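Local atomic coordinates of glutaryl-CoA dehydrogenase (Mycobacterium smegmatis, PDB entry 3SF6), a protein that belongs to the acyl-CoA dehydrogenase family of flavoproteins and holds dihydroflavine-adenine dinucleotide between the subunits of a four-chain assembly. Residues 273-276 with 277-280; 290-294 with 295-299; 300-303 with 304-308; 345-348 with 349-353. One frame throughout, in Å; residues are numbered along the deposited sequence.

All four contacts are local and lie in the C-terminal domain. Interactions 1, 3 and 4 are pairs of successive turns within helices 252-286, 298-327 and 332-357, which pack on one another: Leu-277 meets Met-307, Cys-276 meets Ala-350, and Lys-303 meets Thr-352. Interactions 1, 2 and 3 are mostly buried, whereas interaction 4 is partly buried, with Glu-348 exposed. Interaction 2 differs in kind, being the turn that leads into helix 298-327 and stacks on the adenine of the flavin dinucleotide. Its chemistry is aromatic, that of interactions 1 and 4 includes water bridges between polar side chains, and interaction 3 sends most of its polar side chains to other partners and other subunits.

Interaction 1: residues 273-276 with 277-280. With EDO (1,2-ethanediol), chain O.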
loop_
_atom_site.group_PDB
_atom_site.type_symbol
_atom_site.label_atom_id
_atom_site.label_comp_id
_atom_site.label_asym_id
_atom_site.label_seq_id
_atom_site.Cartn_x
_atom_site.Cartn_y
_atom_site.Cartn_z
ATOM N N ALA A 273 13.947 12.993 4.170
ATOM C CA ALA A 273 13.768 12.029 3.054
ATOM C C ALA A 273 14.971 12.017 2.132
ATOM O O ALA A 273 15.483 10.938 1.755
ATOM C CB ALA A 273 12.492 12.337 2.243
ATOM N N ARG A 274 15.383 13.203 1.715
ATOM C CA ARG A 274 16.549 13.323 0.816
ATOM C C ARG A 274 17.795 12.660 1.367
ATOM O O ARG A 274 18.508 11.941 0.651
ATOM C CB ARG A 274 16.806 14.791 0.477
ATOM C CG ARG A 274 17.864 14.980 -0.611
ATOM C CD ARG A 274 18.334 16.388 -0.695
ATOM N NE ARG A 274 19.170 16.768 0.444
ATOM C CZ ARG A 274 19.453 18.011 0.785
ATOM N NH1 ARG A 274 19.003 19.031 0.074
ATOM N NH2 ARG A 274 20.239 18.237 1.842
ATOM N N ASP A 275 18.104 12.949 2.628
ATOM C CA ASP A 275 19.293 12.409 3.263
ATOM C C ASP A 275 19.222 10.874 3.232
ATOM O O ASP A 275 20.206 10.199 2.915
ATOM C CB ASP A 275 19.371 12.925 4.711
ATOM C CG ASP A 275 20.783 12.992 5.217
ATOM O OD1 ASP A 275 21.609 13.621 4.456
ATOM O OD2 ASP A 275 21.080 12.573 6.384
ATOM N N CYS A 276 18.044 10.320 3.523
ATOM C CA CYS A 276 17.885 8.874 3.468
ATOM C C CYS A 276 18.000 8.319 2.035
ATOM O O CYS A 276 18.621 7.280 1.824
ATOM C CB CYS A 276 16.545 8.465 4.065
ATOM S SG CYS A 276 16.400 8.768 5.843
ATOM N N LEU A 277 17.358 8.981 1.085
ATOM C CA LEU A 277 17.406 8.545 -0.317
ATOM C C LEU A 277 18.840 8.584 -0.844
ATOM O O LEU A 277 19.297 7.609 -1.459
ATOM C CB LEU A 277 16.471 9.391 -1.166
ATOM C CG LEU A 277 16.504 9.195 -2.658
ATOM C CD1 LEU A 277 16.290 7.717 -3.028
ATOM C CD2 LEU A 277 15.418 10.072 -3.304
ATOM N N GLU A 278 19.556 9.689 -0.580
ATOM C CA GLU A 278 20.945 9.813 -1.004
ATOM C C GLU A 278 21.825 8.708 -0.395
ATOM O O GLU A 278 22.706 8.167 -1.065
ATOM C CB GLU A 278 21.513 11.175 -0.598
ATOM C CG GLU A 278 20.939 12.310 -1.419
ATOM C CD GLU A 278 21.456 13.703 -1.003
ATOM O OE1 GLU A 278 22.212 13.834 0.011
ATOM O OE2 GLU A 278 21.100 14.648 -1.748
ATOM N N THR A 279 21.550 8.381 0.851
ATOM C CA THR A 279 22.259 7.333 1.557
ATOM C C THR A 279 22.022 5.984 0.849
ATOM O O THR A 279 22.985 5.241 0.573
ATOM C CB THR A 279 21.853 7.291 3.050
ATOM O OG1 THR A 279 22.273 8.504 3.708
ATOM C CG2 THR A 279 22.516 6.077 3.724
ATOM N N ALA A 280 20.771 5.678 0.560
ATOM C CA ALA A 280 20.403 4.424 -0.110
ATOM C C ALA A 280 20.970 4.350 -1.516
ATOM O O ALA A 280 21.421 3.276 -1.939
ATOM C CB ALA A 280 18.871 4.235 -0.143
HETATM C C1 EDO O . 16.426 19.986 -2.331
HETATM O O1 EDO O . 17.659 19.338 -2.383
HETATM C C2 EDO O . 16.567 21.383 -2.982
HETATM O O2 EDO O . 17.407 22.244 -2.211
HETATM O O HOH W 1 21.018 15.329 2.369
HETATM O O HOH W 2 23.384 12.440 2.213
#
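Two successive turns of the long helix 252-286 bring Arg-274 alongside Glu-278, four residues on, while Thr-279 folds back onto the carbonyl of Asp-275. The regular i to i+4 ladder is present throughout; Leu-277 N to Ala-273 O, at 2.8 Å and 164°, is representative. The arginine and glutamate side chains run side by side in the same direction with their flat groups almost parallel, 6° apart. Even so, their salt bridge is long, 3.6 Å from Arg-274 NE to Glu-278 OE2, and the oxygen stands well out of the guanidinium plane, which makes this a pairing of charges without an N-H directed at the acceptor. In-plane positions go to others: Arg-274 NH1 donates to O1 of an ethanediol at 2.8 Å, and NE gives its proton to a water. That water donates in turn to Asp-275 OD1 and Glu-278 OE1, and a second water donates to the same two oxygens, which lie 4.5 Å apart; the shared waters probably ease the meeting of two like charges. In the helical C-terminal domain of the acyl-CoA dehydrogenase fold this part of the helix packs on three other helices. Leu-277 packs on helix 298-327, Cys-276 on helices 332-357 and 368-380, and Asp-275 reaches His-371 by a hydrogen bond and Lys-50 by a salt bridge. Thr-279 OG1, placed beside its own backbone N (chi1 -65°), donates to Asp-275 O at 2.8 Å. Thr-279 N reaches the same oxygen at 3.1 Å from the other face of the carbonyl plane, giving that acceptor two bonds.

Interaction 2: residues 290-294 with 295-299; sequences FDRPI and GGFQL. With FDA (dihydroflavine-adenine dinucleotide), chain B.
Phe-297, at the N-cap of helix 298-327 just after the 3-10 turn 294-296, is clasped between Arg-292 and the adenine of the flavin dinucleotide. Stacking dominates. Over one face of the ring lies Arg-292 CD, in a CH-pi contact 3.8 Å from the ring centroid and 24° off the normal. The guanidinium follows, 18° from parallel with the ring, and the bend of the arginine at chi3 (79°) lets it lie along that face. Over the opposite face sits the adenine, whose N6A is 3.4 Å above the ring plane and near its centre.

Van der Waals contacts add to this: Phe-290 CB meets Phe-297 CZ at 3.9 Å, the Phe-290 ring touches the adenine N6A, and Ile-294 CD1 rests 3.6 Å from O4B of the ribose. The hydrogen bonds are those of the turn. Gly-296 N to Pro-293 O is 2.8 Å and Phe-297 N to Ile-294 O is 3.2 Å, each donor standing above the carbonyl plane rather than on a lone pair.

The second subunit joins in, its Arg-403 O accepting from Arg-292 NH2 and its Phe-402 packing on Phe-297. A weak hydrogen bond runs from Arg-292 NH1 to Gly-296 O, which lies in the guanidinium plane, at 3.4 Å.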
loop_
_atom_site.group_PDB
_atom_site.type_symbol
_atom_site.label_atom_id
_atom_site.label_comp_id
_atom_site.label_asym_id
_atom_site.label_seq_id
_atom_site.Cartn_x
_atom_site.Cartn_y
_atom_site.Cartn_z
ATOM N N PHE A 290 26.028 -11.116 -4.386
ATOM C CA PHE A 290 25.815 -12.007 -5.512
ATOM C C PHE A 290 26.540 -11.484 -6.781
ATOM O O PHE A 290 26.001 -11.579 -7.889
ATOM C CB PHE A 290 24.328 -12.224 -5.819
ATOM C CG PHE A 290 23.535 -12.897 -4.713
ATOM C CD1 PHE A 290 23.410 -14.266 -4.667
ATOM C CD2 PHE A 290 22.909 -12.149 -3.720
ATOM C CE1 PHE A 290 22.708 -14.890 -3.683
ATOM C CE2 PHE A 290 22.194 -12.777 -2.734
ATOM C CZ PHE A 290 22.072 -14.129 -2.718
ATOM N N ASP A 291 27.713 -10.910 -6.579
ATOM C CA ASP A 291 28.618 -10.488 -7.668
ATOM C C ASP A 291 28.105 -9.313 -8.514
ATOM O O ASP A 291 28.502 -9.129 -9.683
ATOM C CB ASP A 291 28.986 -11.680 -8.555
ATOM C CG ASP A 291 29.645 -12.805 -7.756
ATOM O OD1 ASP A 291 30.671 -12.553 -7.081
ATOM O OD2 ASP A 291 29.133 -13.940 -7.790
ATOM N N ARG A 292 27.266 -8.476 -7.937
ATOM C CA ARG A 292 26.969 -7.201 -8.556
ATOM C C ARG A 292 26.587 -6.160 -7.543
ATOM O O ARG A 292 26.249 -6.515 -6.427
ATOM C CB ARG A 292 25.890 -7.308 -9.579
ATOM C CG ARG A 292 24.593 -7.492 -9.079
ATOM C CD ARG A 292 23.631 -7.587 -10.235
ATOM N NE ARG A 292 23.668 -8.904 -10.849
ATOM C CZ ARG A 292 22.652 -9.465 -11.508
ATOM N NH1 ARG A 292 21.484 -8.827 -11.630
ATOM N NH2 ARG A 292 22.793 -10.685 -12.016
ATOM N N PRO A 293 26.651 -4.880 -7.922
ATOM C CA PRO A 293 26.152 -3.865 -6.989
ATOM C C PRO A 293 24.709 -4.136 -6.709
ATOM O O PRO A 293 23.981 -4.522 -7.634
ATOM C CB PRO A 293 26.293 -2.556 -7.734
ATOM C CG PRO A 293 27.182 -2.835 -8.881
ATOM C CD PRO A 293 27.109 -4.289 -9.192
ATOM N N ILE A 294 24.279 -3.987 -5.460
ATOM C CA ILE A 294 22.880 -4.320 -5.160
ATOM C C ILE A 294 21.908 -3.427 -5.917
ATOM O O ILE A 294 20.764 -3.804 -6.162
ATOM C CB ILE A 294 22.557 -4.329 -3.653
ATOM C CG1 ILE A 294 22.793 -2.970 -3.040
ATOM C CG2 ILE A 294 23.380 -5.417 -2.978
ATOM C CD1 ILE A 294 22.341 -2.843 -1.540
ATOM N N GLY A 295 22.373 -2.244 -6.320
ATOM C CA GLY A 295 21.588 -1.399 -7.226
ATOM C C GLY A 295 21.323 -2.003 -8.607
ATOM O O GLY A 295 20.464 -1.500 -9.342
ATOM N N GLY A 296 22.002 -3.098 -8.956
ATOM C CA GLY A 296 21.783 -3.812 -10.201
ATOM C C GLY A 296 20.708 -4.874 -10.146
ATOM O O GLY A 296 20.546 -5.633 -11.131
ATOM N N PHE A 297 20.047 -5.004 -8.991
ATOM C CA PHE A 297 18.920 -5.961 -8.859
ATOM C C PHE A 297 17.588 -5.217 -9.024
ATOM O O PHE A 297 17.400 -4.094 -8.517
ATOM C CB PHE A 297 18.960 -6.734 -7.534
ATOM C CG PHE A 297 20.165 -7.616 -7.401
ATOM C CD1 PHE A 297 20.350 -8.676 -8.264
ATOM C CD2 PHE A 297 21.126 -7.320 -6.475
ATOM C CE1 PHE A 297 21.489 -9.473 -8.152
ATOM C CE2 PHE A 297 22.270 -8.099 -6.402
ATOM C CZ PHE A 297 22.431 -9.165 -7.223
ATOM N N GLN A 298 16.632 -5.855 -9.681
ATOM C CA GLN A 298 15.335 -5.195 -9.928
ATOM C C GLN A 298 14.633 -4.740 -8.650
ATOM O O GLN A 298 14.082 -3.635 -8.604
ATOM C CB GLN A 298 14.362 -6.081 -10.708
ATOM C CG GLN A 298 14.905 -6.658 -11.999
ATOM C CD GLN A 298 13.817 -7.225 -12.889
ATOM O OE1 GLN A 298 12.789 -7.742 -12.403
ATOM N NE2 GLN A 298 14.028 -7.138 -14.217
ATOM N N LEU A 299 14.681 -5.557 -7.602
ATOM C CA LEU A 299 13.954 -5.173 -6.404
ATOM C C LEU A 299 14.569 -3.916 -5.772
ATOM O O LEU A 299 13.852 -3.098 -5.167
ATOM C CB LEU A 299 13.898 -6.297 -5.385
ATOM C CG LEU A 299 13.102 -7.501 -5.879
ATOM C CD1 LEU A 299 13.253 -8.700 -4.942
ATOM C CD2 LEU A 299 11.583 -7.169 -6.066
HETATM P PA FDA B . 23.171 -7.558 2.062
HETATM O O1A FDA B . 23.137 -8.979 1.692
HETATM O O2A FDA B . 24.339 -6.716 1.754
HETATM O O5B FDA B . 21.862 -6.963 1.339
HETATM C C5B FDA B . 21.665 -5.534 1.279
HETATM C C4B FDA B . 20.310 -5.234 0.646
HETATM O O4B FDA B . 20.376 -5.713 -0.722
HETATM C C3B FDA B . 19.144 -5.954 1.287
HETATM O O3B FDA B . 17.957 -5.136 1.181
HETATM C C2B FDA B . 19.016 -7.198 0.418
HETATM O O2B FDA B . 17.713 -7.799 0.543
HETATM C C1B FDA B . 19.351 -6.672 -0.983
HETATM N N9A FDA B . 19.852 -7.741 -1.858
HETATM C C8A FDA B . 20.977 -8.493 -1.660
HETATM N N7A FDA B . 21.087 -9.405 -2.638
HETATM C C5A FDA B . 20.002 -9.237 -3.460
HETATM C C6A FDA B . 19.543 -9.870 -4.608
HETATM N N6A FDA B . 20.215 -10.897 -5.181
HETATM N N1A FDA B . 18.399 -9.409 -5.170
HETATM C C2A FDA B . 17.701 -8.414 -4.621
HETATM N N3A FDA B . 18.096 -7.793 -3.527
HETATM C C4A FDA B . 19.238 -8.197 -2.931
HETATM N N1 FDA B . 24.227 -13.287 11.055
HETATM C C2 FDA B . 24.818 -14.384 11.605
HETATM O O2 FDA B . 25.541 -15.114 10.885
HETATM N N3 FDA B . 24.595 -14.684 12.902
HETATM C C4 FDA B . 23.853 -13.930 13.724
HETATM O O4 FDA B . 23.719 -14.203 14.947
HETATM C C4X FDA B . 23.215 -12.801 13.167
HETATM N N5 FDA B . 22.495 -11.959 13.941
HETATM C C5X FDA B . 22.190 -10.691 13.486
HETATM C C6 FDA B . 21.749 -9.702 14.356
HETATM C C7 FDA B . 21.407 -8.435 13.924
HETATM C C7M FDA B . 21.012 -7.350 14.932
HETATM C C8 FDA B . 21.481 -8.168 12.563
HETATM C C8M FDA B . 21.087 -6.764 12.090
HETATM C C9 FDA B . 21.921 -9.125 11.675
HETATM C C9A FDA B . 22.282 -10.409 12.133
HETATM N N10 FDA B . 22.805 -11.373 11.264
HETATM C C10 FDA B . 23.443 -12.499 11.829
HETATM C "C1'" FDA B . 23.237 -10.987 9.915
HETATM C "C2'" FDA B . 22.034 -11.082 8.966
HETATM O "O2'" FDA B . 21.759 -12.459 8.625
HETATM C "C3'" FDA B . 22.355 -10.298 7.704
HETATM O "O3'" FDA B . 22.261 -8.913 8.034
HETATM C "C4'" FDA B . 21.386 -10.587 6.555
HETATM O "O4'" FDA B . 21.621 -11.902 6.012
HETATM C "C5'" FDA B . 21.479 -9.553 5.432
HETATM O "O5'" FDA B . 22.836 -9.473 4.981
HETATM P P FDA B . 23.502 -8.030 4.849
HETATM O O1P FDA B . 23.146 -7.227 6.028
HETATM O O2P FDA B . 24.933 -8.224 4.525
HETATM O O3P FDA B . 22.752 -7.341 3.601
#

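Interaction 3: residues 300-303 with 304-308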
loop_
_atom_site.group_PDB
_atom_site.type_symbol
_atom_site.label_atom_id
_atom_site.label_comp_id
_atom_site.label_asym_id
_atom_site.label_seq_id
_atom_site.Cartn_x
_atom_site.Cartn_y
_atom_site.Cartn_z
ATOM N N THR A 300 15.879 -3.750 -5.913
ATOM C CA THR A 300 16.538 -2.542 -5.410
ATOM C C THR A 300 16.127 -1.344 -6.236
ATOM O O THR A 300 15.767 -0.289 -5.692
ATOM C CB THR A 300 18.039 -2.673 -5.374
ATOM O OG1 THR A 300 18.422 -3.952 -4.830
ATOM C CG2 THR A 300 18.687 -1.519 -4.603
ATOM N N GLN A 301 16.123 -1.502 -7.567
ATOM C CA GLN A 301 15.727 -0.408 -8.460
ATOM C C GLN A 301 14.276 0.041 -8.225
ATOM O O GLN A 301 13.947 1.234 -8.362
ATOM C CB GLN A 301 15.968 -0.825 -9.913
ATOM C CG GLN A 301 17.464 -0.907 -10.212
ATOM C CD GLN A 301 17.824 -0.928 -11.671
ATOM O OE1 GLN A 301 16.953 -0.847 -12.552
ATOM N NE2 GLN A 301 19.137 -0.998 -11.952
ATOM N N GLN A 302 13.392 -0.905 -7.929
ATOM C CA GLN A 302 12.011 -0.574 -7.605
ATOM C C GLN A 302 11.942 0.399 -6.423
ATOM O O GLN A 302 11.254 1.428 -6.468
ATOM C CB GLN A 302 11.234 -1.827 -7.289
ATOM C CG GLN A 302 9.770 -1.540 -6.907
ATOM C CD GLN A 302 9.038 -2.833 -6.617
ATOM O OE1 GLN A 302 9.443 -3.606 -5.768
ATOM N NE2 GLN A 302 7.985 -3.075 -7.336
ATOM N N LYS A 303 12.662 0.053 -5.361
ATOM C CA LYS A 303 12.734 0.936 -4.198
ATOM C C LYS A 303 13.290 2.295 -4.536
ATOM O O LYS A 303 12.749 3.312 -4.115
ATOM C CB LYS A 303 13.540 0.325 -3.062
ATOM C CG LYS A 303 12.942 -0.956 -2.513
ATOM C CD LYS A 303 13.853 -1.619 -1.476
ATOM C CE LYS A 303 13.211 -2.890 -0.932
ATOM N NZ LYS A 303 14.111 -3.481 0.132
ATOM N N LEU A 304 14.408 2.329 -5.250
ATOM C CA LEU A 304 15.071 3.605 -5.567
ATOM C C LEU A 304 14.143 4.477 -6.462
ATOM O O LEU A 304 14.026 5.680 -6.232
ATOM C CB LEU A 304 16.420 3.326 -6.234
ATOM C CG LEU A 304 17.429 2.595 -5.391
ATOM C CD1 LEU A 304 18.644 2.216 -6.275
ATOM C CD2 LEU A 304 17.846 3.459 -4.130
ATOM N N ALA A 305 13.482 3.853 -7.433
ATOM C CA ALA A 305 12.534 4.585 -8.291
ATOM C C ALA A 305 11.358 5.131 -7.490
ATOM O O ALA A 305 10.961 6.310 -7.630
ATOM C CB ALA A 305 12.037 3.700 -9.462
ATOM N N ASP A 306 10.754 4.274 -6.652
ATOM C CA ASP A 306 9.608 4.687 -5.851
ATOM C C ASP A 306 9.955 5.828 -4.884
ATOM O O ASP A 306 9.178 6.802 -4.756
ATOM C CB ASP A 306 9.033 3.501 -5.085
ATOM C CG ASP A 306 8.343 2.456 -5.969
ATOM O OD1 ASP A 306 8.051 2.708 -7.163
ATOM O OD2 ASP A 306 7.999 1.381 -5.392
ATOM N N MET A 307 11.073 5.704 -4.187
ATOM C CA MET A 307 11.511 6.745 -3.278
ATOM C C MET A 307 11.786 8.046 -4.009
ATOM O O MET A 307 11.410 9.115 -3.528
ATOM C CB MET A 307 12.727 6.314 -2.470
ATOM C CG MET A 307 12.477 5.203 -1.493
ATOM S SD MET A 307 13.908 4.859 -0.417
ATOM C CE MET A 307 15.059 4.151 -1.589
ATOM N N THR A 308 12.458 7.968 -5.153
ATOM C CA THR A 308 12.797 9.170 -5.908
ATOM C C THR A 308 11.519 9.872 -6.393
ATOM O O THR A 308 11.412 11.104 -6.347
ATOM C CB THR A 308 13.675 8.811 -7.090
ATOM O OG1 THR A 308 14.926 8.299 -6.605
ATOM C CG2 THR A 308 13.982 10.035 -7.997
#
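From Thr-300 to Thr-308 the backbone is unbroken alpha-helix, part of helix 298-327 in the helical C-terminal domain of the acyl-CoA dehydrogenase fold. Four bonds of the i to i+4 kind cross from residues 300-303 to 304-308, all between 2.8 and 3.0 Å and within 17° of straight. Next along, Leu-304 O takes two donors from Thr-308, the backbone N at 3.0 Å and OG1 at 2.8 Å, arriving from opposite faces of the carbonyl plane, which satisfies that buried hydroxyl within the helix.

The side chains make lighter contact. Leu-304 lies alongside Thr-300, its CD1 4.1 Å from Thr-300 CG2. Met-307 curls back because its chain bends at chi3 (-69°), which lays CE 3.5 Å from Lys-303 O. Asp-306 OD2 comes to 3.7 Å from Gln-302 CG, the amide and carboxylate planes 31° apart. Their polar ends serve other partners: Asp-306 forms a salt bridge with Arg-344 of the third subunit, and Gln-302 is hydrogen-bonded to Gln-302 of the fourth subunit.

Helix 298-327 is thus shared between the monomer core and the subunit interfaces. Leu-304 packs on Leu-281 and Ala-284 of helix 252-286, and Met-307 wedges between that helix, at Leu-277, and helix 332-357, at Ile-349. Extended Lys-303 touches Thr-352 and Val-356 of helix 332-357, hydrogen-bonds Thr-355 OG1 and forms a salt bridge with Glu-386 of the second subunit, while Ala-305 meets Ile-392 of the third.

Interaction 4: residues 345-348 with 349-353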
loop_
_atom_site.group_PDB
_atom_site.type_symbol
_atom_site.label_atom_id
_atom_site.label_comp_id
_atom_site.label_asym_id
_atom_site.label_seq_id
_atom_site.Cartn_x
_atom_site.Cartn_y
_atom_site.Cartn_z
ATOM N N GLU A 345 5.156 10.440 3.385
ATOM C CA GLU A 345 5.981 9.922 2.328
ATOM C C GLU A 345 7.456 9.949 2.744
ATOM O O GLU A 345 8.202 9.019 2.439
ATOM C CB GLU A 345 5.743 10.657 1.026
ATOM C CG GLU A 345 4.346 10.528 0.469
ATOM C CD GLU A 345 3.921 9.116 0.026
ATOM O OE1 GLU A 345 4.761 8.185 -0.134
ATOM O OE2 GLU A 345 2.699 8.947 -0.235
ATOM N N ALA A 346 7.858 10.969 3.506
ATOM C CA ALA A 346 9.228 10.997 4.039
ATOM C C ALA A 346 9.547 9.821 4.947
ATOM O O ALA A 346 10.628 9.224 4.850
ATOM C CB ALA A 346 9.493 12.324 4.756
ATOM N N ILE A 347 8.624 9.487 5.844
ATOM C CA ILE A 347 8.875 8.398 6.767
ATOM C C ILE A 347 8.905 7.055 6.044
ATOM O O ILE A 347 9.702 6.175 6.391
ATOM C CB ILE A 347 7.932 8.432 8.020
ATOM C CG1 ILE A 347 8.583 7.664 9.179
ATOM C CG2 ILE A 347 6.504 7.912 7.696
ATOM C CD1 ILE A 347 7.833 7.855 10.508
ATOM N N GLU A 348 8.073 6.899 5.019
ATOM C CA GLU A 348 8.137 5.709 4.184
ATOM C C GLU A 348 9.472 5.634 3.432
ATOM O O GLU A 348 10.063 4.540 3.306
ATOM C CB GLU A 348 6.952 5.691 3.219
ATOM C CG GLU A 348 6.994 4.569 2.236
ATOM C CD GLU A 348 6.766 3.206 2.785
ATOM O OE1 GLU A 348 6.512 3.003 4.021
ATOM O OE2 GLU A 348 6.893 2.279 1.931
ATOM N N ILE A 349 9.975 6.768 2.930
ATOM C CA ILE A 349 11.289 6.779 2.312
ATOM C C ILE A 349 12.370 6.338 3.294
ATOM O O ILE A 349 13.245 5.512 2.966
ATOM C CB ILE A 349 11.616 8.169 1.703
ATOM C CG1 ILE A 349 10.794 8.387 0.429
ATOM C CG2 ILE A 349 13.130 8.311 1.437
ATOM C CD1 ILE A 349 10.715 9.867 -0.022
ATOM N N ALA A 350 12.351 6.876 4.504
ATOM C CA ALA A 350 13.340 6.487 5.502
ATOM C C ALA A 350 13.317 5.001 5.808
ATOM O O ALA A 350 14.373 4.341 5.867
ATOM C CB ALA A 350 13.135 7.302 6.812
ATOM N N ARG A 351 12.109 4.469 5.997
ATOM C CA ARG A 351 11.922 3.041 6.274
ATOM C C ARG A 351 12.437 2.173 5.140
ATOM O O ARG A 351 13.153 1.181 5.360
ATOM C CB ARG A 351 10.461 2.775 6.543
ATOM C CG ARG A 351 10.006 3.373 7.857
ATOM C CD ARG A 351 8.498 3.527 8.000
ATOM N NE ARG A 351 8.124 3.949 9.368
ATOM C CZ ARG A 351 6.890 4.259 9.750
ATOM N NH1 ARG A 351 5.901 4.179 8.904
ATOM N NH2 ARG A 351 6.661 4.646 10.990
ATOM N N THR A 352 12.112 2.552 3.901
ATOM C CA THR A 352 12.522 1.769 2.727
ATOM C C THR A 352 14.037 1.830 2.568
ATOM O O THR A 352 14.694 0.832 2.264
ATOM C CB THR A 352 11.795 2.239 1.485
ATOM O OG1 THR A 352 10.384 1.988 1.681
ATOM C CG2 THR A 352 12.271 1.455 0.270
ATOM N N ALA A 353 14.589 3.016 2.770
ATOM C CA ALA A 353 16.032 3.202 2.650
ATOM C C ALA A 353 16.770 2.298 3.639
ATOM O O ALA A 353 17.785 1.691 3.330
ATOM C CB ALA A 353 16.378 4.687 2.942
HETATM O O HOH W 3 5.417 4.002 6.000
HETATM O O HOH W 4 8.883 2.897 -0.619
#
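Ile-349 and Glu-345 make the first step in this part of helix 332-357, a member of the helical bundle in the acyl-CoA dehydrogenase C-terminal domain. Ile-349 N bonds Glu-345 O at 2.9 Å, and its CG1 lies 3.3 Å from the same oxygen, while its side chain packs on Ala-273 of helix 252-286. Ala-350 N follows with Ala-346 O, and its methyl group faces Cys-276.

Arg-351 carries the main side-chain contact. Extended from CG to NE, it passes across Ile-347, whose CD1 sits 3.4 Å above one face of the guanidinium, toward its rim; CG1 of that isoleucine, anti to the backbone N (chi1 -157°), brings CD1 there. Glu-376 of helix 368-380 forms a salt bridge with NH2. Arg-351 NH1 and Glu-348 OE1 are 5.1 Å apart, and a water joins them, accepting from the former at 2.9 Å and donating to the latter.

Thr-352 follows, its N bonded to Glu-348 O. A second water lies 2.9 Å from Thr-352 OG1 and donates to Glu-348 OE2 at 3.3 Å.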